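Local coordinates for uncharacterized protein (Parabacteroides merdae, PDB 4R7F) that is of unknown function but has immunoglobulin-like beta-sandwich domains and a first domain related to type 9 secretion system plug proteins, at residues Ser164-Lys170 against Glu205-Thr211; Thr179-Ile183 against Tyr377-Met383; Val138-Ile144 against Arg389-Thr394; Asn151-Asp155 against Tyr212-Ile217. All coordinates share one frame; numbering follows the deposited sequence.

Contact 1: residues Ser164-Lys170 against Glu205-Thr211; sequences SFNINNK and ENQISYT. With MG (magnesium ion), chain H.
Tyr-210 and Phe-165 face each other as a hydrogen-bonded antiparallel pair. The Tyr-210 N-H gives a bond of 2.8 Å to Phe-165 O. Tyr-210 CB sits over one face of the Phe-165 ring, in a CH-pi contact. Tyr-210 CG lies 3.6 Å from Phe-165 CZ. Tyr-210 CD1 comes to 3.4 Å from Phe-165 CE2, and the ring planes are only 15° apart but slid so that they barely overlap. Tyr-210 CE1 reaches Ile-167 CD1 at 3.6 Å. At the tip, Tyr-210 OH packs against Leu-181 CD1. On the other face, Gln-207 NE2 donates to Asn-168 OD1 at 2.8 Å, in the carbonyl plane. With chi1 at -164°, Gln-207 CG points away from the backbone N, and its extended chain lies beside Asn-168. Asn-168 ND2 turns to Asn-143. Gln-207 NE2 also makes a weak bond to Asn-166 of the second subunit. Beyond the strand, Glu-205 OE2 binds a magnesium ion at 2.4 Å, together with four waters. With its aromatic face turned to strand 181-187 and its amide face to the second subunit, this is the central strand pair of one sheet of an immunoglobulin-like beta sandwich.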
# COMPACT_ATOMS: atom_id res chain seq x y z
N SER A 164 -13.75 7.76 -5.94
CA SER A 164 -14.85 8.30 -5.16
C SER A 164 -14.14 8.98 -4.01
O SER A 164 -13.20 8.40 -3.46
CB SER A 164 -15.77 7.18 -4.63
OG SER A 164 -16.34 6.34 -5.64
N PHE A 165 -14.53 10.20 -3.68
CA PHE A 165 -13.94 10.84 -2.50
C PHE A 165 -14.80 11.88 -1.82
O PHE A 165 -15.70 12.42 -2.43
CB PHE A 165 -12.54 11.41 -2.80
CG PHE A 165 -12.53 12.66 -3.64
CD1 PHE A 165 -12.54 12.59 -5.02
CD2 PHE A 165 -12.49 13.90 -3.04
CE1 PHE A 165 -12.51 13.75 -5.79
CE2 PHE A 165 -12.50 15.06 -3.80
CZ PHE A 165 -12.49 14.98 -5.17
N ASN A 166 -14.47 12.16 -0.56
CA ASN A 166 -15.16 13.18 0.25
C ASN A 166 -14.11 14.03 0.87
O ASN A 166 -13.09 13.52 1.31
CB ASN A 166 -15.99 12.58 1.38
CG ASN A 166 -16.98 11.55 0.86
OD1 ASN A 166 -18.07 11.90 0.44
ND2 ASN A 166 -16.57 10.28 0.85
N ILE A 167 -14.37 15.33 0.92
CA ILE A 167 -13.51 16.24 1.58
C ILE A 167 -14.14 16.49 2.92
O ILE A 167 -15.25 16.97 2.99
CB ILE A 167 -13.41 17.56 0.81
CG1 ILE A 167 -12.84 17.30 -0.58
CG2 ILE A 167 -12.56 18.55 1.60
CD1 ILE A 167 -12.84 18.52 -1.46
N ASN A 168 -13.42 16.12 3.97
CA ASN A 168 -13.81 16.34 5.35
C ASN A 168 -13.19 17.62 5.91
O ASN A 168 -12.01 17.66 6.15
CB ASN A 168 -13.39 15.11 6.15
CG ASN A 168 -13.97 13.81 5.58
OD1 ASN A 168 -15.14 13.74 5.20
ND2 ASN A 168 -13.14 12.78 5.53
N ASN A 169 -14.02 18.65 6.11
CA ASN A 169 -13.59 19.99 6.42
C ASN A 169 -14.23 20.62 7.65
O ASN A 169 -14.41 21.83 7.68
CB ASN A 169 -13.78 20.94 5.21
CG ASN A 169 -15.25 21.19 4.89
OD1 ASN A 169 -16.11 20.35 5.10
ND2 ASN A 169 -15.53 22.37 4.43
N LYS A 170 -14.47 19.82 8.69
CA LYS A 170 -15.01 20.33 9.95
C LYS A 170 -14.13 21.47 10.52
O LYS A 170 -14.65 22.45 11.03
CB LYS A 170 -15.14 19.21 11.00
CG LYS A 170 -15.69 19.70 12.34
CD LYS A 170 -16.06 18.60 13.34
CE LYS A 170 -14.86 17.76 13.78
NZ LYS A 170 -13.68 18.46 14.39
N GLU A 205 -22.29 20.82 5.80
CA GLU A 205 -21.47 21.86 6.45
C GLU A 205 -20.02 21.46 6.71
O GLU A 205 -19.13 22.31 6.82
CB GLU A 205 -22.15 22.32 7.77
CG GLU A 205 -22.21 21.30 8.90
CD GLU A 205 -23.23 20.21 8.71
OE1 GLU A 205 -23.89 20.12 7.64
OE2 GLU A 205 -23.36 19.40 9.66
N ASN A 206 -19.80 20.16 6.83
CA ASN A 206 -18.50 19.60 7.17
C ASN A 206 -18.09 18.42 6.26
O ASN A 206 -17.21 17.61 6.62
CB ASN A 206 -18.48 19.16 8.64
CG ASN A 206 -19.62 18.21 9.00
OD1 ASN A 206 -20.16 17.51 8.12
ND2 ASN A 206 -19.99 18.15 10.31
N GLN A 207 -18.70 18.34 5.09
CA GLN A 207 -18.37 17.26 4.17
C GLN A 207 -18.83 17.56 2.80
O GLN A 207 -19.97 17.91 2.61
CB GLN A 207 -19.00 15.95 4.59
CG GLN A 207 -18.33 14.82 3.86
CD GLN A 207 -18.72 13.46 4.39
OE1 GLN A 207 -19.91 13.10 4.38
NE2 GLN A 207 -17.72 12.67 4.83
N ILE A 208 -17.91 17.44 1.85
CA ILE A 208 -18.19 17.69 0.45
C ILE A 208 -17.92 16.40 -0.29
O ILE A 208 -16.80 15.91 -0.28
CB ILE A 208 -17.32 18.81 -0.11
CG1 ILE A 208 -17.40 20.05 0.79
CG2 ILE A 208 -17.78 19.19 -1.53
CD1 ILE A 208 -16.07 20.76 0.97
N SER A 209 -18.94 15.86 -0.93
CA SER A 209 -18.81 14.54 -1.55
C SER A 209 -18.73 14.64 -3.07
O SER A 209 -19.55 15.34 -3.69
CB SER A 209 -19.99 13.66 -1.12
OG SER A 209 -19.99 12.42 -1.83
N TYR A 210 -17.71 13.99 -3.66
CA TYR A 210 -17.54 13.93 -5.12
C TYR A 210 -17.59 12.48 -5.50
O TYR A 210 -16.61 11.88 -5.90
CB TYR A 210 -16.19 14.50 -5.59
CG TYR A 210 -15.99 15.95 -5.29
CD1 TYR A 210 -15.63 16.36 -4.02
CD2 TYR A 210 -16.21 16.91 -6.25
CE1 TYR A 210 -15.48 17.71 -3.72
CE2 TYR A 210 -16.03 18.26 -5.97
CZ TYR A 210 -15.67 18.66 -4.70
OH TYR A 210 -15.50 20.01 -4.41
N THR A 211 -18.74 11.90 -5.28
CA THR A 211 -18.95 10.49 -5.44
C THR A 211 -19.97 10.33 -6.54
O THR A 211 -20.84 11.15 -6.64
CB THR A 211 -19.47 9.90 -4.12
OG1 THR A 211 -18.47 10.10 -3.12
CG2 THR A 211 -19.69 8.44 -4.24
MG MG H . -24.39 17.31 10.11
O HOH W 1 -16.85 8.84 -1.37
O HOH W 2 -18.13 23.98 4.90
O HOH W 3 -17.09 22.62 8.66
O HOH W 4 -25.16 17.76 8.11
O HOH W 5 -22.75 16.37 8.80
O HOH W 6 -25.89 15.66 10.04
O HOH W 7 -26.18 18.28 11.08

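Contact 2: residues Thr179-Ile183 against Tyr377-Met383; sequences TDLKI and YVYYRPM
Strands 181-183 and 377-380 run antiparallel, their axes 4.6 Å apart at closest and their directions at 155°. Lys-182 and Tyr-379 form the hydrogen-bonded pair. Lys-182 N donates to Tyr-379 O, and Tyr-379 N donates back to Lys-182 O, both at 2.9 Å. At the end of the ladder Arg-381 N donates almost straight (177°) to Asp-180 O at 2.7 Å. Asp-180 closes the short helix 177-180, so the helix runs directly into the edge strand.

Leu-181 and Ile-183 lie on one face with Val-378 and Tyr-380. Leu-181 CG stands beside the backbone N (chi1 -64°), and Leu-181 CD2 reaches Tyr-380 CD1 at 4.1 Å. Ile-183 and Val-378 lie side by side and point the same way. This face turns to Phe-165 and Ile-167 of strand 160-168, so it is one of the two inner walls of an immunoglobulin-like sandwich.

Lys-182 and Tyr-379 occupy the reverse face. Lys-182 O sits at the edge of the Tyr-379 ring, 3.4 Å from CD2. The Tyr-379 hydroxyl bonds to Asn-115. Lys-182 NZ lies 4.3 Å from Arg-381 NH1, but Asp-388 makes a salt bridge to the lysine and probably offsets the like charges. The Asp-180 side chain crosses that of Pro-382 at about a right angle, with Asp-180 CG 3.7 Å from Pro-382 CA. A water donates to Asp-180 OD2 and accepts from the backbone N of Met-383, a selenomethionine. Pro-382 CD lies over the centre of the Tyr-380 ring, and Phe-172 meets that tyrosine edge-to-face.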
# COMPACT_ATOMS: atom_id res chain seq x y z
N THR A 179 -17.78 26.62 -5.96
CA THR A 179 -17.14 27.74 -6.64
C THR A 179 -15.69 27.88 -6.21
O THR A 179 -14.85 28.17 -7.02
CB THR A 179 -17.77 29.10 -6.22
OG1 THR A 179 -19.14 28.94 -5.91
CG2 THR A 179 -17.63 30.10 -7.31
N ASP A 180 -15.40 27.75 -4.91
CA ASP A 180 -14.07 28.12 -4.37
C ASP A 180 -13.03 26.99 -4.35
O ASP A 180 -11.87 27.25 -4.02
CB ASP A 180 -14.20 28.61 -2.93
CG ASP A 180 -15.10 29.82 -2.79
OD1 ASP A 180 -15.46 30.48 -3.80
OD2 ASP A 180 -15.45 30.08 -1.63
N LEU A 181 -13.44 25.75 -4.63
CA LEU A 181 -12.48 24.62 -4.72
C LEU A 181 -12.17 24.33 -6.18
O LEU A 181 -13.05 24.42 -7.02
CB LEU A 181 -13.07 23.36 -4.09
CG LEU A 181 -13.35 23.43 -2.58
CD1 LEU A 181 -13.75 22.05 -2.11
CD2 LEU A 181 -12.14 23.96 -1.81
N LYS A 182 -10.92 23.99 -6.48
CA LYS A 182 -10.57 23.43 -7.77
C LYS A 182 -9.88 22.10 -7.46
O LYS A 182 -8.90 22.08 -6.71
CB LYS A 182 -9.61 24.36 -8.52
CG LYS A 182 -10.15 25.77 -8.67
CD LYS A 182 -9.22 26.59 -9.54
CE LYS A 182 -9.68 28.03 -9.67
NZ LYS A 182 -8.71 28.97 -9.07
N ILE A 183 -10.34 21.02 -8.08
CA ILE A 183 -9.85 19.67 -7.79
C ILE A 183 -9.17 19.09 -9.03
O ILE A 183 -9.72 19.12 -10.12
CB ILE A 183 -11.03 18.72 -7.47
CG1 ILE A 183 -12.05 19.41 -6.53
CG2 ILE A 183 -10.51 17.38 -6.94
CD1 ILE A 183 -11.92 19.10 -5.08
N TYR A 377 -5.86 16.33 -5.59
CA TYR A 377 -5.34 17.61 -5.15
C TYR A 377 -6.52 18.55 -5.03
O TYR A 377 -7.27 18.73 -5.99
CB TYR A 377 -4.40 18.20 -6.22
CG TYR A 377 -3.05 17.53 -6.37
CD1 TYR A 377 -2.93 16.29 -6.97
CD2 TYR A 377 -1.92 18.14 -5.93
CE1 TYR A 377 -1.68 15.67 -7.10
CE2 TYR A 377 -0.68 17.56 -6.07
CZ TYR A 377 -0.57 16.33 -6.67
OH TYR A 377 0.68 15.77 -6.79
N VAL A 378 -6.64 19.18 -3.87
CA VAL A 378 -7.71 20.07 -3.56
C VAL A 378 -7.14 21.47 -3.35
O VAL A 378 -6.46 21.70 -2.39
CB VAL A 378 -8.43 19.61 -2.28
CG1 VAL A 378 -9.52 20.60 -1.91
CG2 VAL A 378 -9.00 18.21 -2.45
N TYR A 379 -7.45 22.39 -4.26
CA TYR A 379 -7.00 23.76 -4.24
C TYR A 379 -8.15 24.67 -3.83
O TYR A 379 -9.32 24.39 -4.12
CB TYR A 379 -6.53 24.17 -5.64
CG TYR A 379 -5.36 23.40 -6.13
CD1 TYR A 379 -4.08 23.81 -5.86
CD2 TYR A 379 -5.53 22.23 -6.82
CE1 TYR A 379 -2.99 23.10 -6.32
CE2 TYR A 379 -4.46 21.49 -7.25
CZ TYR A 379 -3.19 21.93 -7.02
OH TYR A 379 -2.11 21.16 -7.45
N TYR A 380 -7.82 25.78 -3.17
CA TYR A 380 -8.86 26.59 -2.53
C TYR A 380 -8.63 28.01 -2.92
O TYR A 380 -7.51 28.52 -2.72
CB TYR A 380 -8.78 26.50 -1.01
CG TYR A 380 -9.61 27.50 -0.21
CD1 TYR A 380 -10.99 27.56 -0.35
CD2 TYR A 380 -9.03 28.29 0.78
CE1 TYR A 380 -11.77 28.42 0.43
CE2 TYR A 380 -9.81 29.17 1.57
CZ TYR A 380 -11.18 29.23 1.37
OH TYR A 380 -12.00 30.07 2.10
N ARG A 381 -9.68 28.64 -3.47
CA ARG A 381 -9.62 30.06 -3.81
C ARG A 381 -10.91 30.82 -3.67
O ARG A 381 -11.72 30.91 -4.60
CB ARG A 381 -9.09 30.24 -5.19
CG ARG A 381 -8.72 31.68 -5.42
CD ARG A 381 -7.77 31.78 -6.55
NE ARG A 381 -7.67 33.15 -6.98
CZ ARG A 381 -7.02 33.51 -8.07
NH1 ARG A 381 -6.39 32.61 -8.82
NH2 ARG A 381 -6.99 34.79 -8.40
N PRO A 382 -11.11 31.42 -2.50
CA PRO A 382 -12.33 32.21 -2.26
C PRO A 382 -12.26 33.55 -2.99
O PRO A 382 -11.17 33.94 -3.40
CB PRO A 382 -12.31 32.43 -0.74
CG PRO A 382 -10.84 32.50 -0.41
CD PRO A 382 -10.13 31.58 -1.41
N MSE A 383 -13.40 34.22 -3.18
CA MSE A 383 -13.42 35.49 -3.92
C MSE A 383 -12.43 36.45 -3.28
O MSE A 383 -12.24 36.49 -2.06
CB MSE A 383 -14.83 36.07 -4.10
CG MSE A 383 -15.40 35.78 -5.50
SE MSE A 383 -14.40 36.71 -6.93
CE MSE A 383 -14.46 38.57 -6.26
O HOH W 8 -11.74 28.94 -7.09
O HOH W 9 -15.90 33.20 -1.56

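Contact 3: residues Val138-Ile144 against Arg389-Thr394; sequences VEPVVNI and RLIGVT
Glu-139 and Arg-389 form the salt bridge of this contact. Arg-389 grips side-on: NE gives 2.8 Å to Glu-139 OE2, and NH2 gives 2.8 Å to Glu-139 OE1. Both oxygens lie close to the guanidinium plane, yet the nitrogens meet them from above the carboxylate plane, because the two groups are turned 45° apart. The bend at chi3 of Arg-389 (69°) folds its chain back to the carboxylate. Ser-113 also bonds to Glu-139 OE2 and to Leu-390 N.

Backbone bonds come next. Glu-139 N donates to Leu-390 O at 3.0 Å. Pro-140 then centres an inverse gamma turn, which brings two N-H groups to one acceptor. Ile-391 O takes a bond of 3.3 Å from Val-142 N and a weak, bent one from Val-141 N. Ile-391 and Gly-392 form a classic beta bulge opposite Val-378. A water links Val-142 O to Val-393 N.

The apolar contacts flank these bonds. Val-138 CG1 meets Val-393 CG1 at 3.6 Å. Val-141 CG2 lies 3.6 Å from Ile-391 CB, and Val-142 CG1 touches Ile-391 CD1. Further on, Ile-144 CG2 packs on Thr-394 CG2 at 3.6 Å.

Residues 138-144 connect strand 129-138 of one sheet to strand 143-149 of another. The charge pair, the backbone bonds and the valine contacts all tie this linker to strand 389-397, which is consistent with a fixed junction.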
# COMPACT_ATOMS: atom_id res chain seq x y z
N VAL A 138 1.63 21.48 0.19
CA VAL A 138 0.29 21.41 0.81
C VAL A 138 0.28 21.97 2.25
O VAL A 138 1.24 21.79 3.00
CB VAL A 138 -0.32 19.98 0.72
CG1 VAL A 138 0.56 18.90 1.36
CG2 VAL A 138 -1.71 19.94 1.33
N GLU A 139 -0.76 22.74 2.58
CA GLU A 139 -1.13 23.09 3.96
C GLU A 139 -2.35 22.27 4.29
O GLU A 139 -3.46 22.63 3.93
CB GLU A 139 -1.39 24.60 4.14
CG GLU A 139 -2.30 25.23 3.09
CD GLU A 139 -2.48 26.73 3.23
OE1 GLU A 139 -2.78 27.18 4.35
OE2 GLU A 139 -2.34 27.45 2.20
N PRO A 140 -2.15 21.13 4.92
CA PRO A 140 -3.20 20.13 4.98
C PRO A 140 -4.27 20.43 6.03
O PRO A 140 -4.29 19.83 7.09
CB PRO A 140 -2.43 18.85 5.32
CG PRO A 140 -1.29 19.35 6.15
CD PRO A 140 -0.87 20.64 5.48
N VAL A 141 -5.21 21.27 5.67
CA VAL A 141 -6.28 21.66 6.58
C VAL A 141 -7.60 20.91 6.35
O VAL A 141 -8.54 21.11 7.09
CB VAL A 141 -6.49 23.18 6.52
CG1 VAL A 141 -5.27 23.89 7.08
CG2 VAL A 141 -6.83 23.66 5.10
N VAL A 142 -7.67 20.08 5.32
CA VAL A 142 -8.79 19.20 5.17
C VAL A 142 -8.26 17.76 4.96
O VAL A 142 -7.12 17.56 4.56
CB VAL A 142 -9.69 19.62 3.99
CG1 VAL A 142 -10.13 21.06 4.14
CG2 VAL A 142 -8.98 19.42 2.66
N ASN A 143 -9.11 16.79 5.25
CA ASN A 143 -8.79 15.37 5.16
C ASN A 143 -9.61 14.84 3.98
O ASN A 143 -10.74 15.30 3.75
CB ASN A 143 -9.11 14.69 6.54
CG ASN A 143 -9.50 13.23 6.45
OD1 ASN A 143 -10.67 12.92 6.23
ND2 ASN A 143 -8.55 12.33 6.67
N ILE A 144 -9.05 13.92 3.20
CA ILE A 144 -9.76 13.37 2.06
C ILE A 144 -9.92 11.88 2.25
O ILE A 144 -8.92 11.17 2.38
CB ILE A 144 -8.98 13.64 0.76
CG1 ILE A 144 -8.75 15.14 0.53
CG2 ILE A 144 -9.72 13.03 -0.42
CD1 ILE A 144 -7.81 15.44 -0.64
N ARG A 389 -4.46 28.16 -3.10
CA ARG A 389 -3.86 27.35 -2.03
C ARG A 389 -4.18 25.90 -2.23
O ARG A 389 -5.26 25.55 -2.73
CB ARG A 389 -4.40 27.78 -0.67
CG ARG A 389 -3.95 29.18 -0.28
CD ARG A 389 -4.84 29.77 0.80
NE ARG A 389 -4.66 29.07 2.07
CZ ARG A 389 -5.44 29.27 3.14
NH1 ARG A 389 -6.47 30.09 3.06
NH2 ARG A 389 -5.22 28.64 4.28
N LEU A 390 -3.23 25.07 -1.84
CA LEU A 390 -3.41 23.66 -1.88
C LEU A 390 -3.68 23.22 -0.44
O LEU A 390 -2.77 23.18 0.38
CB LEU A 390 -2.14 23.02 -2.45
CG LEU A 390 -2.07 21.49 -2.48
CD1 LEU A 390 -3.27 20.96 -3.22
CD2 LEU A 390 -0.79 20.95 -3.10
N ILE A 391 -4.94 22.91 -0.14
CA ILE A 391 -5.39 22.68 1.22
C ILE A 391 -5.56 21.20 1.57
O ILE A 391 -5.79 20.83 2.72
CB ILE A 391 -6.69 23.46 1.52
CG1 ILE A 391 -7.87 23.05 0.64
CG2 ILE A 391 -6.45 24.96 1.45
CD1 ILE A 391 -9.21 23.47 1.21
N GLY A 392 -5.45 20.35 0.57
CA GLY A 392 -5.47 18.93 0.79
C GLY A 392 -4.97 18.15 -0.40
O GLY A 392 -5.17 18.56 -1.57
N VAL A 393 -4.35 17.02 -0.12
CA VAL A 393 -3.88 16.15 -1.16
C VAL A 393 -3.80 14.76 -0.60
O VAL A 393 -3.51 14.59 0.56
CB VAL A 393 -2.53 16.65 -1.71
CG1 VAL A 393 -1.48 16.66 -0.63
CG2 VAL A 393 -2.07 15.78 -2.86
N THR A 394 -4.11 13.76 -1.41
CA THR A 394 -4.00 12.38 -0.99
C THR A 394 -3.77 11.49 -2.21
O THR A 394 -4.14 11.86 -3.31
CB THR A 394 -5.24 11.90 -0.22
OG1 THR A 394 -4.93 10.67 0.42
CG2 THR A 394 -6.43 11.63 -1.14
O HOH W 10 -5.12 16.39 2.81

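Contact 4: residues Asn151-Asp155 against Tyr212-Ile217; sequences NTDID and YNRNLI
Asp-153 OD2 takes a hydrogen bond of 2.7 Å from a water that also donates to Tyr-212 O, which makes the water a bridge between the two loops. The same oxygen lies 3.4 Å from Tyr-212 CA. Asp-153 OD1 comes to the edge of the Tyr-212 ring, near its plane, 3.9 Å from CD1. Tyr-212 OH bonds to Lys-170 N and Asn-206 O of the second subunit.

Each loop is shaped by its own side chains. Thr-152 OG1 accepts from Ile-154 N in an ST turn and donates to Asp-155 OD1 at 2.7 Å. Asn-213 OD1 accepts from Asn-215 N in an Asx turn and also from Asn-215 ND2. The first loop joins strands 143-149 and 160-168 of the sandwich sheet. The second interrupts strand 207-219, where Tyr-212 has positive phi (73°).

Ile-154 carries the apolar part. Its CG1 lies between the backbone N and the carbonyl carbon (chi1 65°), and the chain then runs extended (chi2 179°). This puts CD1 over one face of the Arg-214 guanidinium, 3.8 Å above the plane and toward the rim. Ile-154 CG2 is 3.6 Å from Arg-214 NE. Ile-154 and Ile-217 meet tip to tip, with Ile-154 CG2 4.0 Å from Ile-217 CD1. Ile-217 CD1 also approaches Thr-152 CB.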
# COMPACT_ATOMS: atom_id res chain seq x y z
N ASN A 151 -15.80 -1.64 -9.83
CA ASN A 151 -17.22 -1.59 -10.00
C ASN A 151 -17.67 -0.17 -10.05
O ASN A 151 -17.68 0.52 -9.03
CB ASN A 151 -17.92 -2.31 -8.84
CG ASN A 151 -19.41 -2.39 -9.03
OD1 ASN A 151 -19.92 -2.24 -10.14
ND2 ASN A 151 -20.11 -2.64 -7.96
N THR A 152 -18.03 0.26 -11.25
CA THR A 152 -18.25 1.66 -11.57
C THR A 152 -19.68 1.88 -11.94
O THR A 152 -20.48 0.94 -11.99
CB THR A 152 -17.37 2.11 -12.76
OG1 THR A 152 -17.98 1.72 -14.00
CG2 THR A 152 -15.98 1.52 -12.64
N ASP A 153 -20.00 3.12 -12.21
CA ASP A 153 -21.34 3.48 -12.63
C ASP A 153 -21.67 3.06 -14.05
O ASP A 153 -22.84 3.03 -14.38
CB ASP A 153 -21.52 4.98 -12.52
CG ASP A 153 -21.40 5.47 -11.10
OD1 ASP A 153 -21.68 4.67 -10.16
OD2 ASP A 153 -21.05 6.67 -10.95
N ILE A 154 -20.66 2.76 -14.88
CA ILE A 154 -20.91 2.41 -16.28
C ILE A 154 -20.62 0.97 -16.61
O ILE A 154 -20.95 0.51 -17.71
CB ILE A 154 -20.13 3.30 -17.27
CG1 ILE A 154 -18.61 3.08 -17.14
CG2 ILE A 154 -20.51 4.76 -17.04
CD1 ILE A 154 -17.80 3.92 -18.10
N ASP A 155 -19.93 0.27 -15.72
CA ASP A 155 -19.69 -1.14 -15.88
C ASP A 155 -19.32 -1.80 -14.54
O ASP A 155 -19.26 -1.13 -13.49
CB ASP A 155 -18.63 -1.40 -16.96
CG ASP A 155 -17.21 -0.91 -16.56
OD1 ASP A 155 -17.02 -0.38 -15.44
OD2 ASP A 155 -16.27 -1.09 -17.40
N TYR A 212 -19.82 9.30 -7.36
CA TYR A 212 -20.73 9.00 -8.48
C TYR A 212 -20.56 9.99 -9.64
O TYR A 212 -21.46 10.22 -10.42
CB TYR A 212 -22.19 8.95 -8.02
CG TYR A 212 -22.44 8.05 -6.82
CD1 TYR A 212 -22.16 6.67 -6.88
CD2 TYR A 212 -22.95 8.55 -5.64
CE1 TYR A 212 -22.37 5.85 -5.80
CE2 TYR A 212 -23.16 7.72 -4.54
CZ TYR A 212 -22.88 6.37 -4.63
OH TYR A 212 -23.14 5.53 -3.56
N ASN A 213 -19.38 10.54 -9.76
CA ASN A 213 -19.09 11.52 -10.78
C ASN A 213 -18.58 10.82 -12.02
O ASN A 213 -17.60 10.09 -11.97
CB ASN A 213 -18.04 12.49 -10.25
CG ASN A 213 -17.92 13.72 -11.08
OD1 ASN A 213 -17.68 13.63 -12.31
ND2 ASN A 213 -18.08 14.88 -10.44
N ARG A 214 -19.26 11.04 -13.14
CA ARG A 214 -18.95 10.33 -14.35
C ARG A 214 -17.51 10.59 -14.80
O ARG A 214 -16.85 9.71 -15.33
CB ARG A 214 -19.96 10.68 -15.43
CG ARG A 214 -19.70 10.09 -16.79
CD ARG A 214 -20.04 8.61 -16.87
NE ARG A 214 -19.69 8.11 -18.20
CZ ARG A 214 -18.44 7.88 -18.61
NH1 ARG A 214 -17.41 8.10 -17.82
NH2 ARG A 214 -18.21 7.41 -19.81
N ASN A 215 -17.00 11.79 -14.57
CA ASN A 215 -15.65 12.15 -15.01
C ASN A 215 -14.58 11.44 -14.20
O ASN A 215 -13.43 11.50 -14.57
CB ASN A 215 -15.41 13.66 -14.86
CG ASN A 215 -16.55 14.47 -15.44
OD1 ASN A 215 -16.64 14.56 -16.63
ND2 ASN A 215 -17.46 14.99 -14.60
N LEU A 216 -14.95 10.84 -13.07
CA LEU A 216 -13.98 10.20 -12.21
C LEU A 216 -13.82 8.73 -12.52
O LEU A 216 -13.24 7.99 -11.73
CB LEU A 216 -14.31 10.44 -10.74
CG LEU A 216 -13.94 11.83 -10.27
CD1 LEU A 216 -14.38 12.02 -8.84
CD2 LEU A 216 -12.46 12.09 -10.40
N ILE A 217 -14.30 8.33 -13.70
CA ILE A 217 -14.14 6.99 -14.19
C ILE A 217 -13.01 6.97 -15.22
O ILE A 217 -13.06 7.64 -16.23
CB ILE A 217 -15.42 6.45 -14.83
CG1 ILE A 217 -16.55 6.45 -13.80
CG2 ILE A 217 -15.20 5.03 -15.31
CD1 ILE A 217 -17.87 5.91 -14.32
O HOH W 11 -21.29 8.45 -12.95

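In the fold
Contacts 1 and 4 share strand 207-219, with centres about 18 Å apart. Its sheet also contains strands 143-149 and 160-168. Contacts 2 and 3 share the facing sheet of strands 181-187, 373-380 and 389-397; their centres are about 11 Å apart. Contacts 1 and 2 touch across the core, so the two sheets form one sandwich. In chain order the first segments are 138-144, 151-155, 164-170 and 179-183. The partners 205-211 and 212-217 follow soon after, but 377-383 and 389-394 come only after a long intervening region. The domain is thus completed by the C-terminal strands. Contacts 1, 3 and 4 also touch the second subunit.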